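Local coordinates for extracellular solute-binding protein family 1 (Kribbella flavida, PDB 5IXP) that probably captures a solute outside the cell and delivers it to an ABC transporter, as a family 1 extracellular solute-binding protein, at residues A218-D230 with W240-F252. Sequence-based numbering, arbitrary orientation.
Sequences AWSDAWTKAFRTD and WLLGVIADNAGTF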
loop_
_atom_site.group_PDB
_atom_site.type_symbol
_atom_site.label_atom_id
_atom_site.label_comp_id
_atom_site.label_asym_id
_atom_site.label_seq_id
_atom_site.Cartn_x
_atom_site.Cartn_y
_atom_site.Cartn_z
ATOM N N ALA A 218 8.138 9.902 -7.523
ATOM C CA ALA A 218 7.342 10.055 -6.313
ATOM C C ALA A 218 8.209 10.484 -5.136
ATOM O O ALA A 218 9.324 9.990 -4.955
ATOM C CB ALA A 218 6.644 8.743 -5.986
ATOM N N TRP A 219 7.683 11.415 -4.337
ATOM C CA TRP A 219 8.287 11.943 -3.112
ATOM C C TRP A 219 9.478 12.850 -3.385
ATOM O O TRP A 219 10.072 13.359 -2.434
ATOM C CB TRP A 219 8.704 10.828 -2.137
ATOM C CG TRP A 219 7.609 9.805 -1.995
ATOM C CD1 TRP A 219 7.613 8.530 -2.473
ATOM C CD2 TRP A 219 6.334 9.995 -1.369
ATOM N NE1 TRP A 219 6.426 7.910 -2.175
ATOM C CE2 TRP A 219 5.623 8.787 -1.498
ATOM C CE3 TRP A 219 5.729 11.066 -0.704
ATOM C CZ2 TRP A 219 4.335 8.617 -0.984
ATOM C CZ3 TRP A 219 4.456 10.895 -0.193
ATOM C CH2 TRP A 219 3.771 9.680 -0.340
ATOM N N SER A 220 9.839 13.085 -4.643
ATOM C CA SER A 220 10.926 14.010 -4.933
ATOM C C SER A 220 10.466 15.453 -4.734
ATOM O O SER A 220 9.272 15.750 -4.677
ATOM C CB SER A 220 11.438 13.813 -6.361
ATOM O OG SER A 220 10.450 14.161 -7.317
ATOM N N ASP A 221 11.439 16.365 -4.629
ATOM C CA ASP A 221 11.093 17.780 -4.521
ATOM C C ASP A 221 10.280 18.243 -5.725
ATOM O O ASP A 221 9.308 18.992 -5.575
ATOM C CB ASP A 221 12.356 18.628 -4.368
ATOM C CG ASP A 221 13.022 18.442 -3.017
ATOM O OD1 ASP A 221 12.288 18.292 -2.021
ATOM O OD2 ASP A 221 14.273 18.451 -2.946
ATOM N N ALA A 222 10.660 17.805 -6.927
ATOM C CA ALA A 222 9.921 18.213 -8.118
ATOM C C ALA A 222 8.479 17.719 -8.061
ATOM O O ALA A 222 7.545 18.460 -8.387
ATOM C CB ALA A 222 10.624 17.695 -9.373
ATOM N N TRP A 223 8.284 16.472 -7.640
ATOM C CA TRP A 223 6.942 15.918 -7.484
ATOM C C TRP A 223 6.126 16.732 -6.487
ATOM O O TRP A 223 4.987 17.123 -6.766
ATOM C CB TRP A 223 7.068 14.461 -7.045
ATOM C CG TRP A 223 5.816 13.683 -6.836
ATOM C CD1 TRP A 223 5.083 13.016 -7.788
ATOM C CD2 TRP A 223 5.185 13.413 -5.580
ATOM N NE1 TRP A 223 4.018 12.372 -7.197
ATOM C CE2 TRP A 223 4.058 12.601 -5.844
ATOM C CE3 TRP A 223 5.451 13.795 -4.260
ATOM C CZ2 TRP A 223 3.207 12.157 -4.836
ATOM C CZ3 TRP A 223 4.607 13.350 -3.255
ATOM C CH2 TRP A 223 3.494 12.546 -3.550
ATOM N N THR A 224 6.704 17.007 -5.318
ATOM C CA THR A 224 6.009 17.790 -4.299
ATOM C C THR A 224 5.580 19.148 -4.843
ATOM O O THR A 224 4.416 19.543 -4.709
ATOM C CB THR A 224 6.912 17.958 -3.076
ATOM O OG1 THR A 224 7.273 16.667 -2.590
ATOM C CG2 THR A 224 6.198 18.720 -1.976
ATOM N N LYS A 225 6.510 19.878 -5.466
ATOM C CA LYS A 225 6.176 21.201 -5.987
ATOM C C LYS A 225 5.123 21.122 -7.086
ATOM O O LYS A 225 4.326 22.051 -7.248
ATOM C CB LYS A 225 7.429 21.898 -6.517
ATOM C CG LYS A 225 8.556 22.062 -5.489
ATOM C CD LYS A 225 8.028 22.170 -4.061
ATOM C CE LYS A 225 9.040 21.626 -3.048
ATOM N NZ LYS A 225 8.847 22.212 -1.684
ATOM N N ALA A 226 5.087 20.019 -7.835
ATOM C CA ALA A 226 4.179 19.936 -8.973
ATOM C C ALA A 226 2.713 19.919 -8.559
ATOM O O ALA A 226 1.840 20.153 -9.407
ATOM C CB ALA A 226 4.504 18.703 -9.804
ATOM N N PHE A 227 2.416 19.665 -7.280
ATOM C CA PHE A 227 1.028 19.738 -6.839
ATOM C C PHE A 227 0.473 21.154 -6.879
ATOM O O PHE A 227 -0.750 21.323 -6.800
ATOM C CB PHE A 227 0.880 19.149 -5.432
ATOM C CG PHE A 227 0.875 17.642 -5.410
ATOM C CD1 PHE A 227 -0.311 16.939 -5.607
ATOM C CD2 PHE A 227 2.057 16.926 -5.217
ATOM C CE1 PHE A 227 -0.323 15.542 -5.602
ATOM C CE2 PHE A 227 2.055 15.525 -5.204
ATOM C CZ PHE A 227 0.861 14.835 -5.394
ATOM N N ARG A 228 1.329 22.168 -7.008
ATOM C CA ARG A 228 0.884 23.548 -7.141
ATOM C C ARG A 228 0.855 24.004 -8.595
ATOM O O ARG A 228 0.925 25.206 -8.864
ATOM C CB ARG A 228 1.769 24.472 -6.299
ATOM C CG ARG A 228 1.438 24.456 -4.802
ATOM C CD ARG A 228 2.624 24.017 -3.959
ATOM N NE ARG A 228 3.891 24.570 -4.432
ATOM C CZ ARG A 228 5.035 24.546 -3.744
ATOM N NH1 ARG A 228 5.092 23.972 -2.547
ATOM N NH2 ARG A 228 6.140 25.080 -4.264
ATOM N N THR A 229 0.764 23.061 -9.532
ATOM C CA THR A 229 0.750 23.327 -10.964
ATOM C C THR A 229 -0.308 22.436 -11.609
ATOM O O THR A 229 -0.950 21.613 -10.944
ATOM C CB THR A 229 2.104 23.030 -11.622
ATOM O OG1 THR A 229 2.274 21.606 -11.710
ATOM C CG2 THR A 229 3.262 23.633 -10.821
ATOM N N ASP A 230 -0.463 22.574 -12.929
ATOM C CA ASP A 230 -1.344 21.706 -13.699
ATOM C C ASP A 230 -0.618 20.488 -14.266
ATOM O O ASP A 230 -1.042 19.952 -15.294
ATOM C CB ASP A 230 -2.005 22.501 -14.828
ATOM C CG ASP A 230 -2.886 23.627 -14.314
ATOM O OD1 ASP A 230 -3.233 23.619 -13.110
ATOM O OD2 ASP A 230 -3.237 24.519 -15.121
ATOM N N TRP A 240 -4.808 6.950 2.506
ATOM C CA TRP A 240 -3.867 7.753 3.283
ATOM C C TRP A 240 -3.155 8.811 2.446
ATOM O O TRP A 240 -2.537 9.717 3.017
ATOM C CB TRP A 240 -2.826 6.858 3.979
ATOM C CG TRP A 240 -2.027 5.945 3.057
ATOM C CD1 TRP A 240 -2.263 4.619 2.808
ATOM C CD2 TRP A 240 -0.865 6.291 2.296
ATOM N NE1 TRP A 240 -1.323 4.119 1.933
ATOM C CE2 TRP A 240 -0.453 5.125 1.604
ATOM C CE3 TRP A 240 -0.132 7.468 2.127
ATOM C CZ2 TRP A 240 0.654 5.112 0.750
ATOM C CZ3 TRP A 240 0.970 7.450 1.276
ATOM C CH2 TRP A 240 1.350 6.278 0.602
ATOM N N LEU A 241 -3.214 8.723 1.118
ATOM C CA LEU A 241 -2.546 9.719 0.287
ATOM C C LEU A 241 -3.336 11.020 0.176
ATOM O O LEU A 241 -2.749 12.053 -0.171
ATOM C CB LEU A 241 -2.279 9.139 -1.107
ATOM C CG LEU A 241 -1.355 9.935 -2.034
ATOM C CD1 LEU A 241 0.063 9.973 -1.477
ATOM C CD2 LEU A 241 -1.372 9.352 -3.439
ATOM N N LEU A 242 -4.640 11.000 0.475
ATOM C CA LEU A 242 -5.448 12.218 0.376
ATOM C C LEU A 242 -4.823 13.366 1.161
ATOM O O LEU A 242 -4.748 14.502 0.674
ATOM C CB LEU A 242 -6.875 11.954 0.870
ATOM C CG LEU A 242 -7.669 10.937 0.055
ATOM C CD1 LEU A 242 -9.016 10.646 0.714
ATOM C CD2 LEU A 242 -7.865 11.469 -1.331
ATOM N N GLY A 243 -4.365 13.085 2.384
ATOM C CA GLY A 243 -3.757 14.129 3.191
ATOM C C GLY A 243 -2.446 14.632 2.627
ATOM O O GLY A 243 -2.108 15.806 2.793
ATOM N N VAL A 244 -1.680 13.754 1.980
ATOM C CA VAL A 244 -0.448 14.179 1.325
ATOM C C VAL A 244 -0.761 15.143 0.186
ATOM O O VAL A 244 -0.118 16.192 0.041
ATOM C CB VAL A 244 0.337 12.954 0.827
ATOM C CG1 VAL A 244 1.530 13.379 -0.006
ATOM C CG2 VAL A 244 0.775 12.092 2.004
ATOM N N ILE A 245 -1.757 14.798 -0.635
ATOM C CA ILE A 245 -2.131 15.645 -1.767
ATOM C C ILE A 245 -2.581 17.008 -1.267
ATOM O O ILE A 245 -2.150 18.052 -1.774
ATOM C CB ILE A 245 -3.230 14.965 -2.609
ATOM C CG1 ILE A 245 -2.683 13.711 -3.291
ATOM C CG2 ILE A 245 -3.814 15.940 -3.647
ATOM C CD1 ILE A 245 -3.745 12.825 -3.920
ATOM N N ALA A 246 -3.450 17.013 -0.254
ATOM C CA ALA A 246 -3.992 18.269 0.246
ATOM C C ALA A 246 -2.895 19.140 0.842
ATOM O O ALA A 246 -2.896 20.359 0.651
ATOM C CB ALA A 246 -5.095 17.998 1.268
ATOM N N ASP A 247 -1.941 18.528 1.554
ATOM C CA ASP A 247 -0.808 19.284 2.086
ATOM C C ASP A 247 0.039 19.875 0.964
ATOM O O ASP A 247 0.393 21.061 0.993
ATOM C CB ASP A 247 0.051 18.393 2.985
ATOM C CG ASP A 247 -0.571 18.160 4.355
ATOM O OD1 ASP A 247 -1.414 18.978 4.786
ATOM O OD2 ASP A 247 -0.203 17.163 5.009
ATOM N N ASN A 248 0.377 19.061 -0.036
ATOM C CA ASN A 248 1.265 19.527 -1.099
ATOM C C ASN A 248 0.580 20.555 -1.993
ATOM O O ASN A 248 1.198 21.552 -2.396
ATOM C CB ASN A 248 1.747 18.338 -1.932
ATOM C CG ASN A 248 2.720 17.451 -1.179
ATOM O OD1 ASN A 248 3.161 17.784 -0.079
ATOM N ND2 ASN A 248 3.064 16.311 -1.773
ATOM N N ALA A 249 -0.693 20.329 -2.330
ATOM C CA ALA A 249 -1.387 21.268 -3.202
ATOM C C ALA A 249 -1.795 22.537 -2.465
ATOM O O ALA A 249 -1.841 23.614 -3.073
ATOM C CB ALA A 249 -2.612 20.601 -3.827
ATOM N N GLY A 250 -2.090 22.433 -1.171
ATOM C CA GLY A 250 -2.412 23.603 -0.372
ATOM C C GLY A 250 -3.588 24.385 -0.926
ATOM O O GLY A 250 -4.524 23.831 -1.517
ATOM N N THR A 251 -3.536 25.709 -0.735
ATOM C CA THR A 251 -4.637 26.556 -1.180
ATOM C C THR A 251 -4.773 26.553 -2.701
ATOM O O THR A 251 -5.881 26.736 -3.218
ATOM C CB THR A 251 -4.463 27.985 -0.654
ATOM O OG1 THR A 251 -3.296 28.578 -1.230
ATOM C CG2 THR A 251 -4.306 27.974 0.854
ATOM N N PHE A 252 -3.674 26.332 -3.430
ATOM C CA PHE A 252 -3.779 26.174 -4.878
ATOM C C PHE A 252 -4.762 25.069 -5.234
ATOM O O PHE A 252 -5.545 25.205 -6.179
ATOM C CB PHE A 252 -2.405 25.881 -5.488
ATOM C CG PHE A 252 -2.455 25.461 -6.941
ATOM C CD1 PHE A 252 -2.395 26.409 -7.954
ATOM C CD2 PHE A 252 -2.547 24.113 -7.295
ATOM C CE1 PHE A 252 -2.434 26.022 -9.291
ATOM C CE2 PHE A 252 -2.591 23.722 -8.629
ATOM C CZ PHE A 252 -2.533 24.675 -9.627
HETATM O O HOH W 1 4.075 21.581 -2.789
HETATM O O HOH W 2 5.717 15.080 -0.426
#
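A chi1 of -78° places CG of Phe227 anti to its carbonyl carbon and leans the ring against CB of Asn248, whose own CG has the same setting. Asn248 CB lies 3.6 Å from Phe227 CD2, and the planes of ring and amide are turned 56° apart. Further along the ring, Phe227 CE1 meets CG1 of Ile245, while its CB packs on the methyl of Ala249. The amide stands perpendicular to the indole of Trp223, and Asn248 ND2 lies 3.7 Å from Trp223 CZ3; OD1 of Asn248 lies against the CG2 methyl of Thr224. One indole face of Trp223 carries CE2 of Phe227, and its NE1 is hydrogen-bonded to Asp165, which helps fix the ring's rotation. Val244 CG1 reaches the edge of Trp223 and also sits 3.8 Å from CZ3 of Trp219, whose CH2 in turn comes to the edge of Trp240 at CZ3. At the other end Phe252 packs against the type I turn Ala226-Thr229: Arg228 O stands 3.4 Å above the centre of the Phe252 ring, and OD1 of Asp230, salt-bridged to Arg121, faces the ring edge in plane. The axes of helices 221-226 and 241-249 come within 9.2 Å at 78°; strand 232-238, which connects them in sequence and pairs antiparallel with strand 108-121 of the solute-binding protein fold, touches both Phe227 and Leu241 through Met235. One water donates to Thr224 O (2.8 Å) and to Asn248 O, and a second accepts from Asn248 ND2 (3.2 Å) and bonds with Thr224 OG1. Apolar packing thus does the joining in this helix-strand-helix unit, with the polar groups of Thr224 and Asn248 linked through water and without direct hydrogen bonds between the segments.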